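Local structure of c-di-GMP synthase (Capnocytophaga granulosa, 6WT9) at residues Y80-S85 / I98-I103; R210-Y215 / F227-I232. The protein synthesises the cyclic dinucleotide 3',3'-c-di-GMP from two molecules of GTP as the second-messenger enzyme of a CBASS antiphage defence system. All blocks are in the same frame, centred on the assembly; numbering follows the deposited sequence.

Interaction 1 of 2, residues Y80-S85 / I98-I103; sequences YQYQGS and IDLLVI
Tyr80-Gln83 and Asp99-Val102 pair as antiparallel neighbours in the central mixed sheet of the nucleotidyltransferase domain, where strand 78-83 runs beside strand 98-104. Two hydrogen-bonded pairs hold the ladder. In the Gln81-Leu101 pair, Leu101 N reaches Gln81 O at 2.7 Å and Gln81 N returns a bond to Leu101 O; in the Gln83-Asp99 pair, Gln83 N bonds Asp99 O, whereas Asp99 N to Gln83 O is longer, 3.3 Å. The CA-H of Tyr80 and that of Tyr82 supplement these bonds, pointing at Leu101 O and Asp99 O respectively. Beyond Gln83 the pairing ends at Gly84, whose backbone angles (126°/169°) suit a residue without CB.

The apolar contacts of one face centre on Tyr82. Leu100 CD1 forms a CH-pi contact over its ring, 4.1 Å from the centroid, while Ile98 CD1 approaches ring atom CD2 obliquely at 3.5 Å. Tyr80 lies alongside Val102, and helix 54-71 packs on both tyrosines and Leu100.

The other face carries Gln81, Gln83, Asp99 and Leu101. Gln83, with CG between the backbone N and the carbonyl carbon (chi1 71°), extends its chain across Leu101 at about a right angle: OE1 comes against Leu101 CD1, NE2 is 3.9 Å from Leu101 CD2, and Gln83 CG rests 3.5 Å from Asp99 CB.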
loop_
_atom_site.group_PDB
_atom_site.type_symbol
_atom_site.label_atom_id
_atom_site.label_comp_id
_atom_site.label_asym_id
_atom_site.label_seq_id
_atom_site.Cartn_x
_atom_site.Cartn_y
_atom_site.Cartn_z
ATOM N N TYR A 80 4.935 -8.711 17.626
ATOM C CA TYR A 80 4.206 -8.792 16.369
ATOM C C TYR A 80 3.725 -7.409 15.955
ATOM O O TYR A 80 3.058 -6.722 16.736
ATOM C CB TYR A 80 3.022 -9.752 16.492
ATOM C CG TYR A 80 3.418 -11.147 16.913
ATOM C CD1 TYR A 80 3.782 -12.097 15.970
ATOM C CD2 TYR A 80 3.429 -11.512 18.254
ATOM C CE1 TYR A 80 4.148 -13.375 16.349
ATOM C CE2 TYR A 80 3.795 -12.788 18.642
ATOM C CZ TYR A 80 4.152 -13.716 17.684
ATOM O OH TYR A 80 4.516 -14.987 18.059
ATOM N N GLN A 81 4.067 -7.008 14.733
ATOM C CA GLN A 81 3.588 -5.770 14.138
ATOM C C GLN A 81 3.083 -6.058 12.732
ATOM O O GLN A 81 3.302 -7.137 12.175
ATOM C CB GLN A 81 4.683 -4.692 14.099
ATOM C CG GLN A 81 5.234 -4.306 15.462
ATOM C CD GLN A 81 4.165 -3.805 16.413
ATOM O OE1 GLN A 81 3.155 -3.239 15.993
ATOM N NE2 GLN A 81 4.382 -4.017 17.705
ATOM N N TYR A 82 2.403 -5.074 12.152
ATOM C CA TYR A 82 1.841 -5.201 10.820
ATOM C C TYR A 82 2.395 -4.122 9.902
ATOM O O TYR A 82 2.674 -2.996 10.329
ATOM C CB TYR A 82 0.308 -5.119 10.851
ATOM C CG TYR A 82 -0.343 -6.279 11.572
ATOM C CD1 TYR A 82 -0.697 -6.178 12.910
ATOM C CD2 TYR A 82 -0.596 -7.477 10.916
ATOM C CE1 TYR A 82 -1.289 -7.234 13.574
ATOM C CE2 TYR A 82 -1.188 -8.538 11.571
ATOM C CZ TYR A 82 -1.532 -8.412 12.899
ATOM O OH TYR A 82 -2.120 -9.467 13.555
ATOM N N GLN A 83 2.561 -4.484 8.635
ATOM C CA GLN A 83 2.892 -3.536 7.585
ATOM C C GLN A 83 2.043 -3.865 6.365
ATOM O O GLN A 83 1.449 -4.943 6.274
ATOM C CB GLN A 83 4.384 -3.569 7.227
ATOM C CG GLN A 83 4.809 -4.821 6.484
ATOM C CD GLN A 83 6.271 -4.805 6.081
ATOM O OE1 GLN A 83 6.980 -3.826 6.308
ATOM N NE2 GLN A 83 6.729 -5.894 5.477
ATOM N N GLY A 84 1.989 -2.928 5.433
ATOM C CA GLY A 84 1.205 -3.086 4.222
ATOM C C GLY A 84 0.249 -1.928 4.019
ATOM O O GLY A 84 0.034 -1.091 4.891
ATOM N N SER A 85 -0.336 -1.907 2.817
ATOM C CA SER A 85 -1.280 -0.850 2.462
ATOM C C SER A 85 -2.480 -0.820 3.401
ATOM O O SER A 85 -3.086 0.240 3.599
ATOM C CB SER A 85 -1.743 -1.037 1.017
ATOM O OG SER A 85 -0.646 -1.001 0.121
ATOM N N ILE A 98 -2.232 -8.911 4.008
ATOM C CA ILE A 98 -1.572 -8.160 5.065
ATOM C C ILE A 98 -0.264 -8.862 5.399
ATOM O O ILE A 98 -0.135 -10.080 5.250
ATOM C CB ILE A 98 -2.476 -8.020 6.314
ATOM C CG1 ILE A 98 -1.901 -7.003 7.300
ATOM C CG2 ILE A 98 -2.680 -9.370 6.988
ATOM C CD1 ILE A 98 -2.875 -6.596 8.386
ATOM N N ASP A 99 0.720 -8.080 5.829
ATOM C CA ASP A 99 2.023 -8.604 6.211
ATOM C C ASP A 99 2.160 -8.560 7.725
ATOM O O ASP A 99 1.909 -7.521 8.348
ATOM C CB ASP A 99 3.155 -7.818 5.547
ATOM C CG ASP A 99 3.313 -8.151 4.074
ATOM O OD1 ASP A 99 2.401 -8.782 3.500
ATOM O OD2 ASP A 99 4.357 -7.788 3.491
ATOM N N LEU A 100 2.552 -9.688 8.308
ATOM C CA LEU A 100 2.771 -9.814 9.740
ATOM C C LEU A 100 4.270 -9.861 9.998
ATOM O O LEU A 100 4.949 -10.793 9.552
ATOM C CB LEU A 100 2.092 -11.068 10.289
ATOM C CG LEU A 100 2.400 -11.395 11.748
ATOM C CD1 LEU A 100 1.827 -10.328 12.664
ATOM C CD2 LEU A 100 1.872 -12.771 12.110
ATOM N N LEU A 101 4.781 -8.859 10.709
ATOM C CA LEU A 101 6.195 -8.792 11.050
ATOM C C LEU A 101 6.440 -9.473 12.390
ATOM O O LEU A 101 5.739 -9.199 13.370
ATOM C CB LEU A 101 6.672 -7.340 11.098
ATOM C CG LEU A 101 6.834 -6.638 9.749
ATOM C CD1 LEU A 101 7.110 -5.161 9.944
ATOM C CD2 LEU A 101 7.955 -7.283 8.961
ATOM N N VAL A 102 7.430 -10.360 12.425
ATOM C CA VAL A 102 7.834 -11.060 13.640
ATOM C C VAL A 102 9.213 -10.530 14.010
ATOM O O VAL A 102 10.221 -10.909 13.403
ATOM C CB VAL A 102 7.845 -12.582 13.451
ATOM C CG1 VAL A 102 8.174 -13.274 14.762
ATOM C CG2 VAL A 102 6.507 -13.062 12.901
ATOM N N ILE A 103 9.266 -9.651 15.006
ATOM C CA ILE A 103 10.470 -8.901 15.341
ATOM C C ILE A 103 11.005 -9.403 16.675
ATOM O O ILE A 103 10.270 -9.445 17.669
ATOM C CB ILE A 103 10.187 -7.390 15.391
ATOM C CG1 ILE A 103 9.257 -6.991 14.243
ATOM C CG2 ILE A 103 11.486 -6.599 15.319
ATOM C CD1 ILE A 103 8.879 -5.525 14.236
#

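Interaction 2 of 2, residues R210-Y215 / F227-I232; sequences RGIQIY and FPFLSI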
loop_
_atom_site.group_PDB
_atom_site.type_symbol
_atom_site.label_atom_id
_atom_site.label_comp_id
_atom_site.label_asym_id
_atom_site.label_seq_id
_atom_site.Cartn_x
_atom_site.Cartn_y
_atom_site.Cartn_z
ATOM N N ARG A 210 14.524 3.458 14.560
ATOM C CA ARG A 210 15.827 2.943 14.170
ATOM C C ARG A 210 15.742 1.934 13.033
ATOM O O ARG A 210 16.779 1.585 12.458
ATOM C CB ARG A 210 16.532 2.320 15.378
ATOM C CG ARG A 210 15.625 1.516 16.299
ATOM C CD ARG A 210 16.212 1.456 17.702
ATOM N NE ARG A 210 15.334 0.776 18.649
ATOM C CZ ARG A 210 15.542 -0.453 19.112
ATOM N NH1 ARG A 210 14.691 -0.993 19.973
ATOM N NH2 ARG A 210 16.608 -1.140 18.720
ATOM N N GLY A 211 14.544 1.468 12.693
ATOM C CA GLY A 211 14.356 0.579 11.569
ATOM C C GLY A 211 14.438 -0.889 11.948
ATOM O O GLY A 211 14.827 -1.271 13.054
ATOM N N ILE A 212 14.051 -1.731 10.992
ATOM C CA ILE A 212 14.124 -3.175 11.146
ATOM C C ILE A 212 15.043 -3.731 10.069
ATOM O O ILE A 212 15.351 -3.070 9.072
ATOM C CB ILE A 212 12.739 -3.849 11.076
ATOM C CG1 ILE A 212 12.106 -3.636 9.699
ATOM C CG2 ILE A 212 11.833 -3.316 12.174
ATOM C CD1 ILE A 212 10.759 -4.307 9.537
ATOM N N GLN A 213 15.485 -4.966 10.286
ATOM C CA GLN A 213 16.341 -5.677 9.345
ATOM C C GLN A 213 15.703 -7.027 9.052
ATOM O O GLN A 213 15.549 -7.853 9.958
ATOM C CB GLN A 213 17.755 -5.843 9.908
ATOM C CG GLN A 213 18.441 -4.513 10.205
ATOM C CD GLN A 213 19.805 -4.675 10.848
ATOM O OE1 GLN A 213 20.818 -4.247 10.296
ATOM N NE2 GLN A 213 19.835 -5.286 12.026
ATOM N N ILE A 214 15.328 -7.242 7.795
ATOM C CA ILE A 214 14.607 -8.445 7.400
ATOM C C ILE A 214 15.568 -9.623 7.359
ATOM O O ILE A 214 16.687 -9.515 6.844
ATOM C CB ILE A 214 13.925 -8.237 6.037
ATOM C CG1 ILE A 214 13.058 -6.976 6.064
ATOM C CG2 ILE A 214 13.103 -9.460 5.652
ATOM C CD1 ILE A 214 11.983 -6.996 7.126
ATOM N N TYR A 215 15.135 -10.758 7.902
ATOM C CA TYR A 215 15.945 -11.965 7.855
ATOM C C TYR A 215 15.859 -12.598 6.473
ATOM O O TYR A 215 14.768 -12.747 5.913
ATOM C CB TYR A 215 15.498 -12.964 8.918
ATOM C CG TYR A 215 16.202 -14.295 8.800
ATOM C CD1 TYR A 215 17.561 -14.404 9.059
ATOM C CD2 TYR A 215 15.511 -15.439 8.422
ATOM C CE1 TYR A 215 18.214 -15.617 8.949
ATOM C CE2 TYR A 215 16.155 -16.657 8.310
ATOM C CZ TYR A 215 17.507 -16.739 8.575
ATOM O OH TYR A 215 18.158 -17.947 8.466
ATOM N N PHE A 227 12.086 0.915 7.099
ATOM C CA PHE A 227 11.365 1.785 8.028
ATOM C C PHE A 227 9.875 1.744 7.716
ATOM O O PHE A 227 9.290 2.738 7.268
ATOM C CB PHE A 227 11.904 3.215 7.955
ATOM C CG PHE A 227 13.382 3.321 8.230
ATOM C CD1 PHE A 227 14.307 3.142 7.211
ATOM C CD2 PHE A 227 13.845 3.603 9.505
ATOM C CE1 PHE A 227 15.666 3.242 7.463
ATOM C CE2 PHE A 227 15.201 3.705 9.762
ATOM C CZ PHE A 227 16.113 3.524 8.739
ATOM N N PRO A 228 9.218 0.605 7.959
ATOM C CA PRO A 228 7.800 0.488 7.597
ATOM C C PRO A 228 6.880 1.230 8.552
ATOM O O PRO A 228 5.858 1.783 8.132
ATOM C CB PRO A 228 7.557 -1.024 7.642
ATOM C CG PRO A 228 8.514 -1.513 8.676
ATOM C CD PRO A 228 9.736 -0.633 8.573
ATOM N N PHE A 229 7.227 1.249 9.840
ATOM C CA PHE A 229 6.365 1.894 10.824
ATOM C C PHE A 229 6.448 3.411 10.717
ATOM O O PHE A 229 5.442 4.107 10.891
ATOM C CB PHE A 229 6.741 1.429 12.230
ATOM C CG PHE A 229 6.903 -0.055 12.345
ATOM C CD1 PHE A 229 5.943 -0.912 11.830
ATOM C CD2 PHE A 229 8.024 -0.597 12.947
ATOM C CE1 PHE A 229 6.094 -2.280 11.926
ATOM C CE2 PHE A 229 8.181 -1.962 13.047
ATOM C CZ PHE A 229 7.217 -2.805 12.537
ATOM N N LEU A 230 7.642 3.937 10.434
ATOM C CA LEU A 230 7.784 5.368 10.193
ATOM C C LEU A 230 7.025 5.789 8.944
ATOM O O LEU A 230 6.388 6.848 8.922
ATOM C CB LEU A 230 9.264 5.734 10.074
ATOM C CG LEU A 230 9.599 7.175 9.681
ATOM C CD1 LEU A 230 9.007 8.158 10.680
ATOM C CD2 LEU A 230 11.106 7.360 9.570
ATOM N N SER A 231 7.079 4.967 7.892
ATOM C CA SER A 231 6.336 5.271 6.673
ATOM C C SER A 231 4.835 5.271 6.930
ATOM O O SER A 231 4.119 6.167 6.466
ATOM C CB SER A 231 6.694 4.264 5.579
ATOM O OG SER A 231 8.083 4.279 5.308
ATOM N N ILE A 232 4.345 4.276 7.670
ATOM C CA ILE A 232 2.921 4.199 7.989
ATOM C C ILE A 232 2.484 5.428 8.777
ATOM O O ILE A 232 1.474 6.066 8.460
ATOM C CB ILE A 232 2.616 2.901 8.760
ATOM C CG1 ILE A 232 2.681 1.695 7.824
ATOM C CG2 ILE A 232 1.261 2.994 9.458
ATOM C CD1 ILE A 232 2.626 0.368 8.544
#
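Gly211 and Phe227 bring their backbones within 4.8 Å, CA to CA, where the chain entering strand 212-216 passes the start of helix 228-241, and no hydrogen bond joins the two segments. Phe227 CD2 and CE2 lie obliquely against Gly211, CD2 at 3.7 Å from Gly211 CA, and CE2 also touches the carbonyl carbon of Arg210. Gly211, with no side chain and a positive phi (91°), lets the ring come this close to its CA. Phe227 CG stands anti to its own carbonyl carbon, beside the backbone N, a turn that directs CG, and with it the ring, to Gly211; the same ring stacks with that of His318.

Phe227 occupies the N-cap position of helix 228-241, which follows directly on the hairpin of strands 212-216 and 221-226; the contact therefore folds the first turn of the helix back against the hairpin's first strand. Within that turn, Ser231 N donates to Phe227 O at 3.2 Å and Ile232 N to Pro228 O at 3.0 Å.

Ile212 meets the helix with both of its branches. Its CG1 lies between the backbone N and the carbonyl carbon (chi1 63°), and the CD1 at the end of that branch reaches the proline ring, 3.7 Å from Pro228 CG and slightly farther from Pro228 CD. The other branch, CG2, is 4.0 Å from Phe229 CE2, approaching the phenylalanine ring obliquely, with the two side chains crossing at about a right angle. Pro228 also packs on its neighbour: Pro228 CG sits over the centre of the Phe229 ring, 4.0 Å above its plane.

From the N terminus, helix 54-71 leads into strand 78-83, and interaction 1 closes the short connection containing helix 85-88 by returning the chain along strand 98-104. Strand 185-194 then pairs with strand 98-104 and also with strand 212-216, where interaction 2 begins. That contact closes around the hairpin 212-216/221-226 and ends on helix 228-241. The loops follow in series, neither nesting nor crossing, yet their centres are 10 Å apart and they meet directly. Phe229 CZ touches Gln81 CB, Leu101 CD1 and Ile103 CD1, and Gln83 OE1 approaches Pro228 CB, joining the start of helix 228-241 to the sheet face opposite helix 54-71.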